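Local coordinates for beta-hexosaminidase (Neisseria gonorrhoeae, PDB 6JTJ), which probably cleaves terminal beta-1,4-linked N-acetylglucosamine from peptidoglycan fragments during cell-wall recycling, at residues A49-F54 and K86-E91; L150-S155 and Q363-T368. All blocks are in the same frame, centred on the assembly; numbering follows the deposited sequence.

Interaction 1 (A49-F54 and K86-E91)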
ATOM      1  N   ALA C  49      21.527  -3.738  -5.159  1.00 33.31           N
ATOM      2  CA  ALA C  49      21.601  -3.298  -3.774  1.00 36.93           C
ATOM      3  C   ALA C  49      21.188  -1.842  -3.726  1.00 37.84           C
ATOM      4  O   ALA C  49      20.607  -1.346  -4.680  1.00 36.69           O
ATOM      5  CB  ALA C  49      23.006  -3.516  -3.233  1.00 36.55           C
ATOM      6  N   ASP C  50      21.469  -1.165  -2.621  1.00 37.94           N
ATOM      7  CA  ASP C  50      21.158   0.248  -2.514  1.00 43.12           C
ATOM      8  C   ASP C  50      22.147   0.922  -1.577  1.00 43.17           C
ATOM      9  O   ASP C  50      23.121   0.318  -1.168  1.00 46.02           O
ATOM     10  CB  ASP C  50      19.710   0.438  -2.058  1.00 44.89           C
ATOM     11  CG  ASP C  50      19.470  -0.030  -0.650  1.00 44.75           C
ATOM     12  OD1 ASP C  50      20.430  -0.476   0.029  1.00 46.52           O
ATOM     13  OD2 ASP C  50      18.291   0.024  -0.231  1.00 45.94           O
ATOM     14  N   ILE C  51      21.909   2.178  -1.260  1.00 47.29           N
ATOM     15  CA  ILE C  51      22.869   2.939  -0.481  1.00 50.88           C
ATOM     16  C   ILE C  51      22.137   3.839   0.494  1.00 51.69           C
ATOM     17  O   ILE C  51      20.945   4.097   0.344  1.00 46.41           O
ATOM     18  CB  ILE C  51      23.854   3.715  -1.379  1.00 53.60           C
ATOM     19  CG1 ILE C  51      23.106   4.582  -2.387  1.00 54.32           C
ATOM     20  CG2 ILE C  51      24.755   2.724  -2.117  1.00 54.33           C
ATOM     21  CD1 ILE C  51      24.001   5.561  -3.119  1.00 55.47           C
ATOM     22  N   ALA C  52      22.863   4.300   1.506  1.00 52.99           N
ATOM     23  CA  ALA C  52      22.237   4.897   2.675  1.00 46.92           C
ATOM     24  C   ALA C  52      21.781   6.321   2.463  1.00 44.78           C
ATOM     25  O   ALA C  52      20.672   6.687   2.866  1.00 45.91           O
ATOM     26  CB  ALA C  52      23.187   4.819   3.856  1.00 49.62           C
ATOM     27  N   ALA C  53      22.619   7.142   1.853  1.00 44.19           N
ATOM     28  CA  ALA C  53      22.357   8.580   1.848  1.00 46.98           C
ATOM     29  C   ALA C  53      22.821   9.257   0.563  1.00 45.95           C
ATOM     30  O   ALA C  53      22.668   8.686  -0.524  1.00 48.33           O
ATOM     31  CB  ALA C  53      22.976   9.223   3.096  1.00 47.51           C
ATOM     32  N   PHE C  54      23.374  10.462   0.664  1.00 49.22           N
ATOM     33  CA  PHE C  54      23.586  11.303  -0.514  1.00 53.19           C
ATOM     34  C   PHE C  54      24.899  11.038  -1.270  1.00 54.15           C
ATOM     35  O   PHE C  54      24.994  11.340  -2.460  1.00 51.28           O
ATOM     36  CB  PHE C  54      23.513  12.774  -0.110  1.00 57.21           C
ATOM     37  CG  PHE C  54      22.286  13.124   0.695  1.00 62.07           C
ATOM     38  CD1 PHE C  54      21.012  12.848   0.203  1.00 61.73           C
ATOM     39  CD2 PHE C  54      22.404  13.728   1.937  1.00 65.70           C
ATOM     40  CE1 PHE C  54      19.881  13.167   0.937  1.00 63.12           C
ATOM     41  CE2 PHE C  54      21.276  14.058   2.676  1.00 64.91           C
ATOM     42  CZ  PHE C  54      20.015  13.778   2.175  1.00 63.93           C
ATOM     43  N   LYS C  86      23.748  13.836  -9.478  1.00 48.15           N
ATOM     44  CA  LYS C  86      24.717  13.626 -10.557  1.00 48.17           C
ATOM     45  C   LYS C  86      26.061  13.160 -10.032  1.00 47.84           C
ATOM     46  O   LYS C  86      26.679  12.281 -10.613  1.00 47.87           O
ATOM     47  CB  LYS C  86      24.903  14.903 -11.362  1.00 46.67           C
ATOM     48  CG  LYS C  86      23.711  15.232 -12.237  1.00 45.33           C
ATOM     49  CD  LYS C  86      23.793  16.652 -12.769  1.00 45.67           C
ATOM     50  CE  LYS C  86      22.917  16.815 -13.991  1.00 45.43           C
ATOM     51  NZ  LYS C  86      22.640  18.239 -14.300  1.00 46.85           N
ATOM     52  N   THR C  87      26.505  13.763  -8.940  1.00 47.97           N
ATOM     53  CA  THR C  87      27.759  13.377  -8.306  1.00 49.86           C
ATOM     54  C   THR C  87      27.670  11.945  -7.787  1.00 46.72           C
ATOM     55  O   THR C  87      28.596  11.151  -7.950  1.00 42.28           O
ATOM     56  CB  THR C  87      28.076  14.309  -7.119  1.00 52.42           C
ATOM     57  OG1 THR C  87      27.919  15.668  -7.534  1.00 56.99           O
ATOM     58  CG2 THR C  87      29.480  14.106  -6.627  1.00 53.30           C
ATOM     59  N   LEU C  88      26.537  11.629  -7.171  1.00 44.50           N
ATOM     60  CA  LEU C  88      26.300  10.292  -6.667  1.00 45.03           C
ATOM     61  C   LEU C  88      26.312   9.248  -7.785  1.00 43.53           C
ATOM     62  O   LEU C  88      26.971   8.224  -7.660  1.00 46.73           O
ATOM     63  CB  LEU C  88      24.972  10.235  -5.901  1.00 46.65           C
ATOM     64  CG  LEU C  88      24.545   8.866  -5.397  1.00 46.83           C
ATOM     65  CD1 LEU C  88      25.632   8.268  -4.522  1.00 49.28           C
ATOM     66  CD2 LEU C  88      23.226   8.970  -4.640  1.00 50.68           C
ATOM     67  N   THR C  89      25.586   9.492  -8.868  1.00 41.75           N
ATOM     68  CA  THR C  89      25.508   8.497  -9.932  1.00 42.93           C
ATOM     69  C   THR C  89      26.864   8.349 -10.609  1.00 45.72           C
ATOM     70  O   THR C  89      27.252   7.250 -10.988  1.00 46.74           O
ATOM     71  CB  THR C  89      24.402   8.798 -10.967  1.00 40.20           C
ATOM     72  OG1 THR C  89      24.581  10.096 -11.532  1.00 42.26           O
ATOM     73  CG2 THR C  89      23.018   8.732 -10.314  1.00 43.13           C
ATOM     74  N   ALA C  90      27.582   9.461 -10.753  1.00 50.84           N
ATOM     75  CA  ALA C  90      28.889   9.430 -11.392  1.00 49.43           C
ATOM     76  C   ALA C  90      29.851   8.573 -10.582  1.00 49.58           C
ATOM     77  O   ALA C  90      30.519   7.704 -11.136  1.00 50.92           O
ATOM     78  CB  ALA C  90      29.436  10.832 -11.561  1.00 53.32           C
ATOM     79  N   GLU C  91      29.896   8.787  -9.271  1.00 48.88           N
ATOM     80  CA  GLU C  91      30.803   8.010  -8.437  1.00 51.43           C
ATOM     81  C   GLU C  91      30.409   6.530  -8.367  1.00 50.98           C
ATOM     82  O   GLU C  91      31.269   5.679  -8.249  1.00 45.93           O
ATOM     83  CB  GLU C  91      30.972   8.637  -7.041  1.00 55.33           C
ATOM     84  CG  GLU C  91      29.790   8.513  -6.099  1.00 59.17           C
ATOM     85  CD  GLU C  91      30.036   9.179  -4.757  1.00 63.58           C
ATOM     86  OE1 GLU C  91      31.212   9.359  -4.417  1.00 64.37           O
ATOM     87  OE2 GLU C  91      29.075   9.539  -4.034  1.00 61.59           O
TER
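Ile-51 and Leu-88 meet tip to tip between a strand-end loop and the helical layer of the (beta/alpha)8 barrel characteristic of glycoside hydrolase family 3. Ile-51 lies in the loop that follows strand 47-49. Leu-88 lies on helix 82-94, which follows the neighbouring parallel strand 69-74. The end of the isoleucine does the touching: its CD1 is 3.5 Å from CD1 of Leu-88, tighter than usual van der Waals contact, and 3.8 Å from CD2 of Leu-88. It thus bears on both arms of the leucine fork. CG1 of Ile-51 is wedged between the backbone N and the carbonyl carbon (chi1 54°), and from there the chain runs out nearly extended to CD1 (chi2 169°). CG of Leu-88 is anti to its own backbone N (chi1 176°), which carries the fork out from the helix to the loop.

Phe-54 takes part through its backbone carbonyl. Its CB points away from the helix, and its side chain touches Gln-80. Polar links join the same two parts of the fold: Glu-91 OE2 forms a salt bridge with Arg-55 and a hydrogen bond with the backbone N of Leu-56. Asn-78 ND2 also hydrogen-bonds to the carbonyl oxygens of Ile-51 and Ala-53. The carbonyl oxygen of Phe-54 rests against the leucine side chain, 3.6 Å from CB of Leu-88 and 3.7 Å from its CD2.

Interaction 2 (L150-S155 and Q363-T368)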
ATOM      1  N   LEU C 150       9.530  12.178 -17.950  1.00 32.56           N
ATOM      2  CA  LEU C 150       9.941  11.328 -16.845  1.00 30.38           C
ATOM      3  C   LEU C 150      11.362  10.815 -17.066  1.00 26.91           C
ATOM      4  O   LEU C 150      12.239  10.978 -16.220  1.00 30.09           O
ATOM      5  CB  LEU C 150       8.942  10.165 -16.749  1.00 29.73           C
ATOM      6  CG  LEU C 150       9.024   9.132 -15.636  1.00 29.11           C
ATOM      7  CD1 LEU C 150       7.693   8.394 -15.617  1.00 28.06           C
ATOM      8  CD2 LEU C 150      10.167   8.144 -15.834  1.00 28.75           C
ATOM      9  N   ALA C 151      11.562  10.186 -18.213  1.00 26.64           N
ATOM     10  CA  ALA C 151      12.825   9.531 -18.519  1.00 27.31           C
ATOM     11  C   ALA C 151      13.957  10.539 -18.734  1.00 28.04           C
ATOM     12  O   ALA C 151      15.046  10.369 -18.187  1.00 28.43           O
ATOM     13  CB  ALA C 151      12.672   8.632 -19.749  1.00 27.08           C
ATOM     14  N   THR C 152      13.692  11.591 -19.502  1.00 29.48           N
ATOM     15  CA  THR C 152      14.745  12.544 -19.854  1.00 30.89           C
ATOM     16  C   THR C 152      15.338  13.212 -18.616  1.00 34.68           C
ATOM     17  O   THR C 152      16.547  13.314 -18.486  1.00 34.37           O
ATOM     18  CB  THR C 152      14.252  13.611 -20.844  1.00 30.89           C
ATOM     19  OG1 THR C 152      13.712  12.986 -22.017  1.00 29.72           O
ATOM     20  CG2 THR C 152      15.414  14.516 -21.261  1.00 34.10           C
ATOM     21  N   GLU C 153      14.492  13.641 -17.690  1.00 36.14           N
ATOM     22  CA  GLU C 153      14.985  14.325 -16.514  1.00 34.06           C
ATOM     23  C   GLU C 153      15.836  13.392 -15.679  1.00 37.95           C
ATOM     24  O   GLU C 153      16.811  13.828 -15.053  1.00 34.83           O
ATOM     25  CB  GLU C 153      13.822  14.910 -15.698  1.00 37.65           C
ATOM     26  CG  GLU C 153      13.102  16.027 -16.429  1.00 39.69           C
ATOM     27  CD  GLU C 153      11.982  16.682 -15.629  1.00 44.72           C
ATOM     28  OE1 GLU C 153      11.676  16.257 -14.507  1.00 43.73           O
ATOM     29  OE2 GLU C 153      11.377  17.635 -16.141  1.00 50.09           O
ATOM     30  N   LEU C 154      15.464  12.110 -15.637  1.00 36.94           N
ATOM     31  CA  LEU C 154      16.248  11.149 -14.873  1.00 37.52           C
ATOM     32  C   LEU C 154      17.540  10.819 -15.599  1.00 34.90           C
ATOM     33  O   LEU C 154      18.586  10.679 -14.967  1.00 31.84           O
ATOM     34  CB  LEU C 154      15.458   9.866 -14.618  1.00 38.30           C
ATOM     35  CG  LEU C 154      14.328   9.932 -13.604  1.00 39.24           C
ATOM     36  CD1 LEU C 154      13.509   8.655 -13.708  1.00 40.73           C
ATOM     37  CD2 LEU C 154      14.868  10.111 -12.196  1.00 39.90           C
ATOM     38  N   SER C 155      17.465  10.713 -16.919  1.00 34.83           N
ATOM     39  CA  SER C 155      18.642  10.417 -17.725  1.00 39.53           C
ATOM     40  C   SER C 155      19.734  11.482 -17.549  1.00 39.60           C
ATOM     41  O   SER C 155      20.912  11.163 -17.503  1.00 34.68           O
ATOM     42  CB  SER C 155      18.261  10.293 -19.196  1.00 40.11           C
ATOM     43  OG  SER C 155      17.383   9.213 -19.409  1.00 43.28           O
ATOM     44  N   GLN C 363      21.572  17.069 -21.444  1.00 51.02           N
ATOM     45  CA  GLN C 363      21.593  18.495 -21.048  1.00 54.67           C
ATOM     46  C   GLN C 363      21.235  19.406 -22.252  1.00 49.51           C
ATOM     47  O   GLN C 363      20.461  20.360 -22.133  1.00 52.44           O
ATOM     48  CB  GLN C 363      22.941  18.884 -20.462  1.00 62.77           C
ATOM     49  CG  GLN C 363      23.366  18.286 -19.085  1.00 76.10           C
ATOM     50  CD  GLN C 363      24.719  18.881 -18.718  1.00 90.13           C
ATOM     51  OE1 GLN C 363      25.469  19.247 -19.620  1.00103.57           O
ATOM     52  NE2 GLN C 363      25.020  19.049 -17.422  1.00 95.42           N
ATOM     53  N   ALA C 364      21.721  19.061 -23.436  1.00 45.10           N
ATOM     54  CA  ALA C 364      21.348  19.811 -24.636  1.00 44.76           C
ATOM     55  C   ALA C 364      19.825  19.754 -24.886  1.00 39.61           C
ATOM     56  O   ALA C 364      19.166  20.773 -25.145  1.00 37.42           O
ATOM     57  CB  ALA C 364      22.120  19.282 -25.853  1.00 44.10           C
ATOM     58  N   VAL C 365      19.272  18.547 -24.914  1.00 40.84           N
ATOM     59  CA  VAL C 365      17.837  18.382 -25.251  1.00 42.33           C
ATOM     60  C   VAL C 365      16.944  19.112 -24.229  1.00 39.46           C
ATOM     61  O   VAL C 365      15.902  19.667 -24.581  1.00 38.58           O
ATOM     62  CB  VAL C 365      17.428  16.910 -25.493  1.00 41.85           C
ATOM     63  CG1 VAL C 365      17.283  16.197 -24.175  1.00 41.86           C
ATOM     64  CG2 VAL C 365      16.113  16.802 -26.283  1.00 40.31           C
ATOM     65  N   MET C 366      17.389  19.171 -22.979  1.00 41.99           N
ATOM     66  CA  MET C 366      16.589  19.816 -21.936  1.00 44.06           C
ATOM     67  C   MET C 366      16.539  21.335 -22.059  1.00 48.81           C
ATOM     68  O   MET C 366      15.640  21.970 -21.527  1.00 45.88           O
ATOM     69  CB  MET C 366      17.074  19.399 -20.555  1.00 42.77           C
ATOM     70  CG  MET C 366      16.682  17.976 -20.263  1.00 42.78           C
ATOM     71  SD  MET C 366      16.895  17.451 -18.564  1.00 45.70           S
ATOM     72  CE  MET C 366      18.167  18.414 -17.684  1.00 48.65           C
ATOM     73  N   GLN C 367      17.505  21.915 -22.766  1.00 54.89           N
ATOM     74  CA  GLN C 367      17.479  23.342 -23.072  1.00 53.27           C
ATOM     75  C   GLN C 367      16.534  23.682 -24.257  1.00 47.86           C
ATOM     76  O   GLN C 367      16.134  24.830 -24.423  1.00 50.43           O
ATOM     77  CB  GLN C 367      18.920  23.854 -23.275  1.00 57.48           C
ATOM     78  CG  GLN C 367      19.739  23.980 -21.985  1.00 61.48           C
ATOM     79  CD  GLN C 367      19.147  24.873 -20.912  1.00 69.84           C
ATOM     80  OE1 GLN C 367      19.051  26.093 -21.065  1.00 75.12           O
ATOM     81  NE2 GLN C 367      18.773  24.258 -19.793  1.00 70.17           N
ATOM     82  N   THR C 368      16.128  22.692 -25.050  1.00 42.09           N
ATOM     83  CA  THR C 368      15.284  22.962 -26.215  1.00 40.29           C
ATOM     84  C   THR C 368      13.896  23.398 -25.798  1.00 41.24           C
ATOM     85  O   THR C 368      13.403  23.011 -24.740  1.00 42.47           O
ATOM     86  CB  THR C 368      15.159  21.750 -27.171  1.00 38.09           C
ATOM     87  OG1 THR C 368      14.406  20.688 -26.556  1.00 36.59           O
ATOM     88  CG2 THR C 368      16.548  21.276 -27.602  1.00 38.81           C
TER
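Val-365 is the first residue of 363-368 to touch 150-155. Its CG1 lies 3.8 Å from CG2 of Thr-152, and the two side chains cross at a slant. Met-366 comes next and slides past Thr-152 in the opposite direction. Its CG is also 3.8 Å from Thr-152 CG2, so that one methyl serves both neighbours. With CG anti to the carbonyl carbon (chi1 -73°) and the next torsion extended (chi2 -168°), the methionine carries SD to the helix backbone, 4.2 Å from Glu-153 CA. The polar ends of the partners turn to other tasks: Thr-152 OG1 bonds to the carbonyl oxygen of Arg-148, and Glu-153 OE2 to Thr-119 and Gln-375.

Thr-368 closes the segment. Its OG1 donates to the carbonyl oxygen of Val-365 at 2.7 Å, within the carbonyl plane, and its backbone N donates to that same oxygen. The threonine is also the N-cap of helix 369-382, with OG1 weakly bonded to Phe-371 N. Phe-371 touches Thr-152, Glu-153 and Met-366. The axes of the short segments 150-155 and 363-367 approach to 10.0 Å and cross at -132°. This is apolar helix-helix packing: the second-last helix, 359-367, packs on helix 136-155 of the helical layer round a (beta/alpha)8 barrel.

In the fold
Interactions 1 and 2 lie in series along the chain, with centres 20 Å apart. Each involves a helix of the layer round the barrel. They meet through Lys-86 and Gln-363, whose NZ and NE2 are 4.0 Å apart; this is packing only, and Gln-363 is poorly ordered. Interaction 1 joins a loop to the helix that follows the neighbouring strand 69-74, whereas interaction 2 brings a late helix back to one more than 200 residues earlier. Neither includes a catalytic residue. The side chains of Phe-54 and Glu-153 are about 11 Å and 12 Å from that of Arg-113, a predicted substrate-binding residue. The side chain of Ile-51 is about 14 Å from a bound N-acetylglucosamine.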